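Local coordinates for 50S ribosomal protein L16 arginine hydroxylase (Escherichia coli, PDB 4CCL) that catalyses the iron- and 2-oxoglutarate-dependent hydroxylation of an arginine in ribosomal protein uL16, regulating bacterial growth, at residues T77-H88 / D110-G121; G120-Q128 / D158-E166. One frame throughout, in Å; residues are numbered along the deposited sequence.

In the fold
Both contacts belong to the JmjC (cupin-type) part of the chain, and their centres are about 15 Å apart. Contact 1 pairs strand 79-83 with the strand that ends at residue 116, two neighbours in the large antiparallel sheet; strand 195-202 lies beyond the second and strand 51-57 beyond the first. The chain then turns at V117-G120 into the loop of contact 2, so G120 and G121 are common to both, and segment 158-166 follows later. L82 CD2 packs 4.0 Å from V122 CG2 where the contacts meet. The strand carrying S114, inferred to bind substrate, thus runs on through the turn into the loop that carries the iron ligands H125 and D127.

Contact 1 (T77-H88 / D110-G121); sequences TNWSLLVQAVNH and DLMISFSVPGGG. With SO4 (sulfate ion), chain L.
V117 CG2 lies over one face of the W79 indole, a CH-pi contact 3.5 Å from the centroid of the five-membered ring, while W79 CH2 meets the F115 ring at its edge, the two aromatic planes 65° apart. These rings sit on an antiparallel strand pair of the JmjC double-stranded beta-helix. At its other end A85 CB covers one face of the H88 imidazole, and D110 OD1 approaches its edge for a weak bond from H88 NE2 (3.1 Å); H88 ND1 is held by E278. L81 with F115 and V83 with I113 are hydrogen-bonded pairs. After strand 110-116 the chain makes a type II turn from V117 to G120, within which P118 O accepts bonds from T77 OG1 and N78 N, arriving from opposite faces of its plane. On the face bearing S114, that serine donates from OG to sulfate O1 (2.8 Å), and L82 CD2 packs on CE of selenomethionine M112 (3.6 Å); R140 also binds the sulfate, probably a crystallisation component. On the other face V86 CG2 rests on I113 CG1. N87, with chi1 at 52°, turns its amide both ways: OD1 takes the N-H of L111, and ND2 reaches the anti side of D110 OD1 at 2.9 Å.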
# COMPACT_ATOMS: atom_id res chain seq x y z
N THR B 77 -10.66 -45.20 -8.05
CA THR B 77 -9.59 -44.74 -8.92
C THR B 77 -9.64 -43.23 -9.24
O THR B 77 -10.68 -42.58 -9.09
CB THR B 77 -9.60 -45.55 -10.25
OG1 THR B 77 -8.26 -45.82 -10.68
CG2 THR B 77 -10.36 -44.82 -11.34
N ASN B 78 -8.49 -42.70 -9.65
CA ASN B 78 -8.39 -41.37 -10.24
C ASN B 78 -8.85 -40.16 -9.42
O ASN B 78 -9.36 -39.19 -9.98
CB ASN B 78 -9.08 -41.35 -11.61
CG ASN B 78 -8.28 -42.09 -12.67
OD1 ASN B 78 -7.09 -42.35 -12.51
ND2 ASN B 78 -8.95 -42.42 -13.78
N TRP B 79 -8.67 -40.20 -8.10
CA TRP B 79 -8.99 -39.03 -7.28
C TRP B 79 -8.07 -38.87 -6.07
O TRP B 79 -7.42 -39.82 -5.64
CB TRP B 79 -10.46 -39.05 -6.84
CG TRP B 79 -10.83 -40.17 -5.92
CD1 TRP B 79 -11.34 -41.39 -6.27
CD2 TRP B 79 -10.74 -40.17 -4.48
NE1 TRP B 79 -11.56 -42.15 -5.15
CE2 TRP B 79 -11.21 -41.42 -4.04
CE3 TRP B 79 -10.31 -39.24 -3.54
CZ2 TRP B 79 -11.25 -41.77 -2.69
CZ3 TRP B 79 -10.36 -39.58 -2.20
CH2 TRP B 79 -10.83 -40.83 -1.79
N SER B 80 -8.03 -37.65 -5.54
CA SER B 80 -7.22 -37.37 -4.36
C SER B 80 -7.82 -36.30 -3.46
O SER B 80 -8.38 -35.30 -3.93
CB SER B 80 -5.80 -36.98 -4.77
OG SER B 80 -5.00 -36.69 -3.64
N LEU B 81 -7.67 -36.51 -2.15
CA LEU B 81 -8.11 -35.55 -1.15
C LEU B 81 -6.92 -34.80 -0.58
O LEU B 81 -5.98 -35.41 -0.07
CB LEU B 81 -8.85 -36.28 -0.02
CG LEU B 81 -9.17 -35.45 1.23
CD1 LEU B 81 -10.06 -34.25 0.88
CD2 LEU B 81 -9.82 -36.31 2.30
N LEU B 82 -6.95 -33.48 -0.69
CA LEU B 82 -5.88 -32.62 -0.17
C LEU B 82 -6.35 -31.77 1.00
O LEU B 82 -7.33 -31.04 0.89
CB LEU B 82 -5.34 -31.71 -1.28
CG LEU B 82 -4.52 -32.35 -2.40
CD1 LEU B 82 -5.40 -32.83 -3.54
CD2 LEU B 82 -3.45 -31.39 -2.89
N VAL B 83 -5.64 -31.87 2.12
CA VAL B 83 -5.97 -31.10 3.31
C VAL B 83 -4.80 -30.21 3.74
O VAL B 83 -3.70 -30.70 4.00
CB VAL B 83 -6.39 -32.01 4.48
CG1 VAL B 83 -6.60 -31.18 5.74
CG2 VAL B 83 -7.64 -32.79 4.12
N GLN B 84 -5.06 -28.91 3.82
CA GLN B 84 -4.05 -27.93 4.19
C GLN B 84 -3.84 -27.83 5.69
O GLN B 84 -4.78 -27.99 6.47
CB GLN B 84 -4.45 -26.54 3.67
CG GLN B 84 -4.61 -26.46 2.16
CD GLN B 84 -3.29 -26.36 1.44
OE1 GLN B 84 -2.30 -25.86 1.99
NE2 GLN B 84 -3.25 -26.83 0.20
N ALA B 85 -2.59 -27.57 6.10
CA ALA B 85 -2.25 -27.25 7.48
C ALA B 85 -2.78 -28.22 8.53
O ALA B 85 -3.40 -27.80 9.51
CB ALA B 85 -2.68 -25.82 7.81
N VAL B 86 -2.54 -29.51 8.34
CA VAL B 86 -3.00 -30.53 9.27
C VAL B 86 -2.34 -30.36 10.64
O VAL B 86 -2.94 -30.66 11.68
CB VAL B 86 -2.74 -31.95 8.73
CG1 VAL B 86 -3.11 -33.02 9.75
CG2 VAL B 86 -3.50 -32.17 7.44
N ASN B 87 -1.12 -29.83 10.64
CA ASN B 87 -0.37 -29.62 11.87
C ASN B 87 -1.08 -28.67 12.84
O ASN B 87 -0.72 -28.60 14.02
CB ASN B 87 1.05 -29.12 11.57
CG ASN B 87 1.06 -27.91 10.66
OD1 ASN B 87 0.47 -27.93 9.58
ND2 ASN B 87 1.72 -26.84 11.09
N HIS B 88 -2.07 -27.95 12.34
CA HIS B 88 -2.91 -27.11 13.19
C HIS B 88 -3.87 -27.96 14.01
O HIS B 88 -4.01 -27.76 15.22
CB HIS B 88 -3.68 -26.09 12.35
CG HIS B 88 -2.82 -25.06 11.67
ND1 HIS B 88 -3.33 -23.91 11.11
CD2 HIS B 88 -1.48 -25.03 11.47
CE1 HIS B 88 -2.34 -23.21 10.59
NE2 HIS B 88 -1.21 -23.86 10.80
N ASP B 110 3.82 -24.87 6.54
CA ASP B 110 2.87 -25.79 7.17
C ASP B 110 2.95 -27.18 6.55
O ASP B 110 3.71 -27.41 5.61
CB ASP B 110 1.43 -25.26 7.06
CG ASP B 110 1.08 -24.26 8.15
OD1 ASP B 110 1.43 -24.52 9.32
OD2 ASP B 110 0.48 -23.22 7.83
N LEU B 111 2.12 -28.09 7.06
CA LEU B 111 2.10 -29.48 6.61
C LEU B 111 0.76 -29.78 5.93
O LEU B 111 -0.28 -29.79 6.58
CB LEU B 111 2.29 -30.41 7.81
CG LEU B 111 2.72 -31.88 7.67
CD1 LEU B 111 1.66 -32.76 7.03
CD2 LEU B 111 4.01 -31.99 6.89
N MSE B 112 0.79 -30.05 4.62
CA MSE B 112 -0.44 -30.44 3.93
C MSE B 112 -0.40 -31.92 3.56
O MSE B 112 0.62 -32.43 3.10
CB MSE B 112 -0.71 -29.54 2.71
CG MSE B 112 -0.17 -30.05 1.38
SE MSE B 112 -1.38 -31.28 0.44
CE MSE B 112 -0.28 -31.58 -1.14
N ILE B 113 -1.51 -32.62 3.79
CA ILE B 113 -1.56 -34.06 3.55
C ILE B 113 -2.47 -34.40 2.38
O ILE B 113 -3.54 -33.83 2.24
CB ILE B 113 -2.06 -34.82 4.80
CG1 ILE B 113 -1.17 -34.52 6.00
CG2 ILE B 113 -2.11 -36.32 4.54
CD1 ILE B 113 -1.57 -35.26 7.26
N SER B 114 -2.03 -35.33 1.53
CA SER B 114 -2.90 -35.81 0.46
C SER B 114 -3.09 -37.32 0.53
O SER B 114 -2.13 -38.07 0.72
CB SER B 114 -2.35 -35.41 -0.91
OG SER B 114 -1.18 -36.14 -1.24
N PHE B 115 -4.33 -37.77 0.40
CA PHE B 115 -4.63 -39.19 0.25
C PHE B 115 -5.11 -39.45 -1.16
O PHE B 115 -6.06 -38.83 -1.63
CB PHE B 115 -5.69 -39.65 1.25
CG PHE B 115 -6.21 -41.04 0.98
CD1 PHE B 115 -5.45 -42.16 1.28
CD2 PHE B 115 -7.47 -41.22 0.42
CE1 PHE B 115 -5.93 -43.43 1.03
CE2 PHE B 115 -7.95 -42.49 0.17
CZ PHE B 115 -7.18 -43.60 0.47
N SER B 116 -4.45 -40.37 -1.85
CA SER B 116 -4.82 -40.68 -3.23
C SER B 116 -5.01 -42.17 -3.49
O SER B 116 -4.19 -43.00 -3.12
CB SER B 116 -3.78 -40.10 -4.20
OG SER B 116 -2.47 -40.45 -3.82
N VAL B 117 -6.12 -42.50 -4.14
CA VAL B 117 -6.36 -43.85 -4.65
C VAL B 117 -5.60 -43.95 -5.97
O VAL B 117 -5.20 -42.92 -6.52
CB VAL B 117 -7.87 -44.07 -4.87
CG1 VAL B 117 -8.61 -43.94 -3.55
CG2 VAL B 117 -8.40 -43.09 -5.89
N PRO B 118 -5.37 -45.18 -6.49
CA PRO B 118 -4.56 -45.34 -7.71
C PRO B 118 -5.01 -44.45 -8.87
O PRO B 118 -6.20 -44.38 -9.18
CB PRO B 118 -4.78 -46.81 -8.07
CG PRO B 118 -4.98 -47.47 -6.76
CD PRO B 118 -5.71 -46.48 -5.89
N GLY B 119 -4.05 -43.78 -9.50
CA GLY B 119 -4.33 -42.82 -10.55
C GLY B 119 -4.63 -41.44 -10.00
O GLY B 119 -4.59 -40.45 -10.73
N GLY B 120 -4.91 -41.37 -8.70
CA GLY B 120 -5.23 -40.11 -8.05
C GLY B 120 -4.04 -39.19 -7.94
O GLY B 120 -2.91 -39.63 -7.71
N GLY B 121 -4.28 -37.89 -8.12
CA GLY B 121 -3.21 -36.92 -8.10
C GLY B 121 -3.65 -35.54 -8.55
O GLY B 121 -4.77 -35.35 -9.02
S SO4 L . 0.28 -34.05 -3.70
O1 SO4 L . 0.77 -34.59 -2.44
O2 SO4 L . 0.98 -32.80 -4.02
O3 SO4 L . 0.54 -35.01 -4.77
O4 SO4 L . -1.15 -33.80 -3.59

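Contact 2 (G120-Q128 / D158-E166); sequences GGVGPHLDQ and DLLQVDPFE
Q161 reaches across to V122 because its CG is anti to its own carbonyl carbon (chi1 -77°) and the chain beyond is extended (chi2 -175°), which carries NE2 to V122 O at 3.3 Å. V122 O lies a little off the Q161 amide plane, and the donor is tilted from the V122 carbonyl plane. On the way, the Q161 side chain crosses the P124 ring obliquely, with Q161 CD 3.8 Å from P124 CD. Q161 NE2 also lies close to G123 CA. A second bond joins the backbones: V162 N donates to P124 O (3.2 Å) from well above the carbonyl plane, 54° out of it. A water donates to L160 O at 2.6 Å and more weakly to V122 O, which therefore takes both this water and the glutamine amide. Apolar groups fill in around P124, whose CB touches V162 CG2 on one hand and the edge of the F165 ring at CE2 (3.7 Å) on the other. The other branch of V162, CG1, lies 4.1 Å from L126 CG, the two side chains crossing at about a right angle. These contacts hold the chain at P124-L126, leading into the HxD motif H125-L126-D127; H125 and D127 bind the catalytic iron together with H187. H125 CB packs against L160 O while its imidazole leads away from 158-166; on its own segment ND1 makes a weak bond to D127 OD1, and the ring sits edge-to-face with H187. Strand 187-191 flanks the contact, H187 bonding to the H125 backbone and E188 touching both P124 and F165; strand 60-65 brings V63 to L159 and W61 to Q161, and strand 153-154 backs L160 and Q161.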
# COMPACT_ATOMS: atom_id res chain seq x y z
N GLY B 120 -4.91 -41.37 -8.70
CA GLY B 120 -5.23 -40.11 -8.05
C GLY B 120 -4.04 -39.19 -7.94
O GLY B 120 -2.91 -39.63 -7.71
N GLY B 121 -4.28 -37.89 -8.12
CA GLY B 121 -3.21 -36.92 -8.10
C GLY B 121 -3.65 -35.54 -8.55
O GLY B 121 -4.77 -35.35 -9.02
N VAL B 122 -2.75 -34.57 -8.40
CA VAL B 122 -3.08 -33.18 -8.70
C VAL B 122 -2.67 -32.74 -10.12
O VAL B 122 -2.99 -31.64 -10.57
CB VAL B 122 -2.51 -32.26 -7.59
CG1 VAL B 122 -1.38 -31.37 -8.10
CG2 VAL B 122 -3.62 -31.45 -6.93
N GLY B 123 -2.00 -33.64 -10.85
CA GLY B 123 -1.50 -33.34 -12.18
C GLY B 123 -0.12 -32.70 -12.14
O GLY B 123 0.42 -32.47 -11.06
N PRO B 124 0.46 -32.40 -13.32
CA PRO B 124 1.76 -31.71 -13.32
C PRO B 124 1.61 -30.25 -12.92
O PRO B 124 0.65 -29.61 -13.36
CB PRO B 124 2.23 -31.80 -14.78
CG PRO B 124 1.13 -32.51 -15.54
CD PRO B 124 -0.10 -32.50 -14.68
N HIS B 125 2.52 -29.72 -12.12
CA HIS B 125 2.42 -28.33 -11.68
C HIS B 125 3.73 -27.70 -11.21
O HIS B 125 4.69 -28.40 -10.89
CB HIS B 125 1.34 -28.18 -10.61
CG HIS B 125 1.62 -28.93 -9.35
ND1 HIS B 125 1.83 -28.31 -8.14
CD2 HIS B 125 1.74 -30.26 -9.11
CE1 HIS B 125 2.06 -29.22 -7.21
NE2 HIS B 125 2.01 -30.41 -7.77
N LEU B 126 3.74 -26.37 -11.16
CA LEU B 126 4.86 -25.60 -10.64
C LEU B 126 4.50 -24.98 -9.30
O LEU B 126 3.34 -24.65 -9.05
CB LEU B 126 5.24 -24.49 -11.63
CG LEU B 126 6.22 -24.86 -12.74
CD1 LEU B 126 6.50 -23.67 -13.64
CD2 LEU B 126 7.51 -25.36 -12.13
N ASP B 127 5.49 -24.84 -8.43
CA ASP B 127 5.32 -24.12 -7.17
C ASP B 127 6.31 -22.96 -7.14
O ASP B 127 7.32 -23.00 -7.83
CB ASP B 127 5.55 -25.03 -5.97
CG ASP B 127 4.40 -25.99 -5.72
OD1 ASP B 127 3.33 -25.81 -6.34
OD2 ASP B 127 4.56 -26.91 -4.89
N GLN B 128 6.00 -21.94 -6.35
CA GLN B 128 6.96 -20.86 -6.13
C GLN B 128 7.77 -21.08 -4.86
O GLN B 128 8.57 -20.24 -4.46
CB GLN B 128 6.28 -19.49 -6.11
CG GLN B 128 5.92 -18.95 -7.49
CD GLN B 128 7.08 -18.98 -8.46
OE1 GLN B 128 6.92 -19.35 -9.63
NE2 GLN B 128 8.27 -18.59 -7.99
N ASP B 158 -9.94 -23.59 -11.00
CA ASP B 158 -9.41 -23.70 -9.64
C ASP B 158 -8.14 -24.53 -9.55
O ASP B 158 -7.61 -24.75 -8.46
CB ASP B 158 -10.48 -24.28 -8.72
CG ASP B 158 -10.51 -23.59 -7.37
OD1 ASP B 158 -10.96 -22.43 -7.30
OD2 ASP B 158 -10.06 -24.21 -6.39
N LEU B 159 -7.64 -24.98 -10.70
CA LEU B 159 -6.56 -25.95 -10.73
C LEU B 159 -5.46 -25.57 -11.73
O LEU B 159 -5.73 -25.46 -12.93
CB LEU B 159 -7.15 -27.33 -11.05
CG LEU B 159 -6.33 -28.62 -11.06
CD1 LEU B 159 -5.79 -28.91 -12.45
CD2 LEU B 159 -5.23 -28.61 -10.01
N LEU B 160 -4.24 -25.38 -11.24
CA LEU B 160 -3.12 -24.97 -12.08
C LEU B 160 -2.26 -26.15 -12.53
O LEU B 160 -1.90 -27.01 -11.73
CB LEU B 160 -2.22 -23.96 -11.35
CG LEU B 160 -2.41 -22.48 -11.67
CD1 LEU B 160 -2.32 -22.22 -13.18
CD2 LEU B 160 -3.72 -21.98 -11.11
N GLN B 161 -1.93 -26.17 -13.82
CA GLN B 161 -1.10 -27.22 -14.39
C GLN B 161 -0.16 -26.69 -15.47
O GLN B 161 -0.33 -25.58 -15.97
CB GLN B 161 -1.97 -28.34 -14.97
CG GLN B 161 -2.57 -29.27 -13.94
CD GLN B 161 -3.31 -30.44 -14.56
OE1 GLN B 161 -3.36 -30.57 -15.78
NE2 GLN B 161 -3.89 -31.29 -13.73
N VAL B 162 0.83 -27.50 -15.81
CA VAL B 162 1.70 -27.20 -16.94
C VAL B 162 1.56 -28.30 -17.98
O VAL B 162 0.84 -29.28 -17.77
CB VAL B 162 3.18 -27.10 -16.51
CG1 VAL B 162 3.37 -25.96 -15.53
CG2 VAL B 162 3.64 -28.42 -15.91
N ASP B 163 2.26 -28.15 -19.10
CA ASP B 163 2.28 -29.18 -20.12
C ASP B 163 3.16 -30.33 -19.64
O ASP B 163 4.05 -30.11 -18.81
CB ASP B 163 2.79 -28.61 -21.45
CG ASP B 163 1.95 -27.45 -21.95
OD1 ASP B 163 0.80 -27.30 -21.48
OD2 ASP B 163 2.45 -26.68 -22.80
N PRO B 164 2.92 -31.55 -20.14
CA PRO B 164 3.75 -32.69 -19.72
C PRO B 164 5.22 -32.44 -20.02
O PRO B 164 5.55 -31.78 -21.01
CB PRO B 164 3.22 -33.85 -20.58
CG PRO B 164 2.46 -33.20 -21.70
CD PRO B 164 1.88 -31.96 -21.10
N PHE B 165 6.09 -32.95 -19.16
CA PHE B 165 7.51 -32.62 -19.22
C PHE B 165 8.37 -33.88 -19.26
O PHE B 165 7.94 -34.96 -18.86
CB PHE B 165 7.89 -31.76 -18.01
CG PHE B 165 7.46 -32.34 -16.70
CD1 PHE B 165 8.26 -33.24 -16.02
CD2 PHE B 165 6.24 -31.98 -16.14
CE1 PHE B 165 7.86 -33.78 -14.81
CE2 PHE B 165 5.83 -32.51 -14.93
CZ PHE B 165 6.64 -33.41 -14.26
N GLU B 166 9.60 -33.71 -19.75
CA GLU B 166 10.59 -34.77 -19.71
C GLU B 166 11.20 -34.80 -18.32
O GLU B 166 11.77 -33.81 -17.86
CB GLU B 166 11.67 -34.53 -20.76
CG GLU B 166 12.88 -35.43 -20.65
CD GLU B 166 13.85 -35.22 -21.79
OE1 GLU B 166 13.41 -34.74 -22.86
OE2 GLU B 166 15.05 -35.54 -21.63
O HOH W 1 -2.00 -28.58 -9.61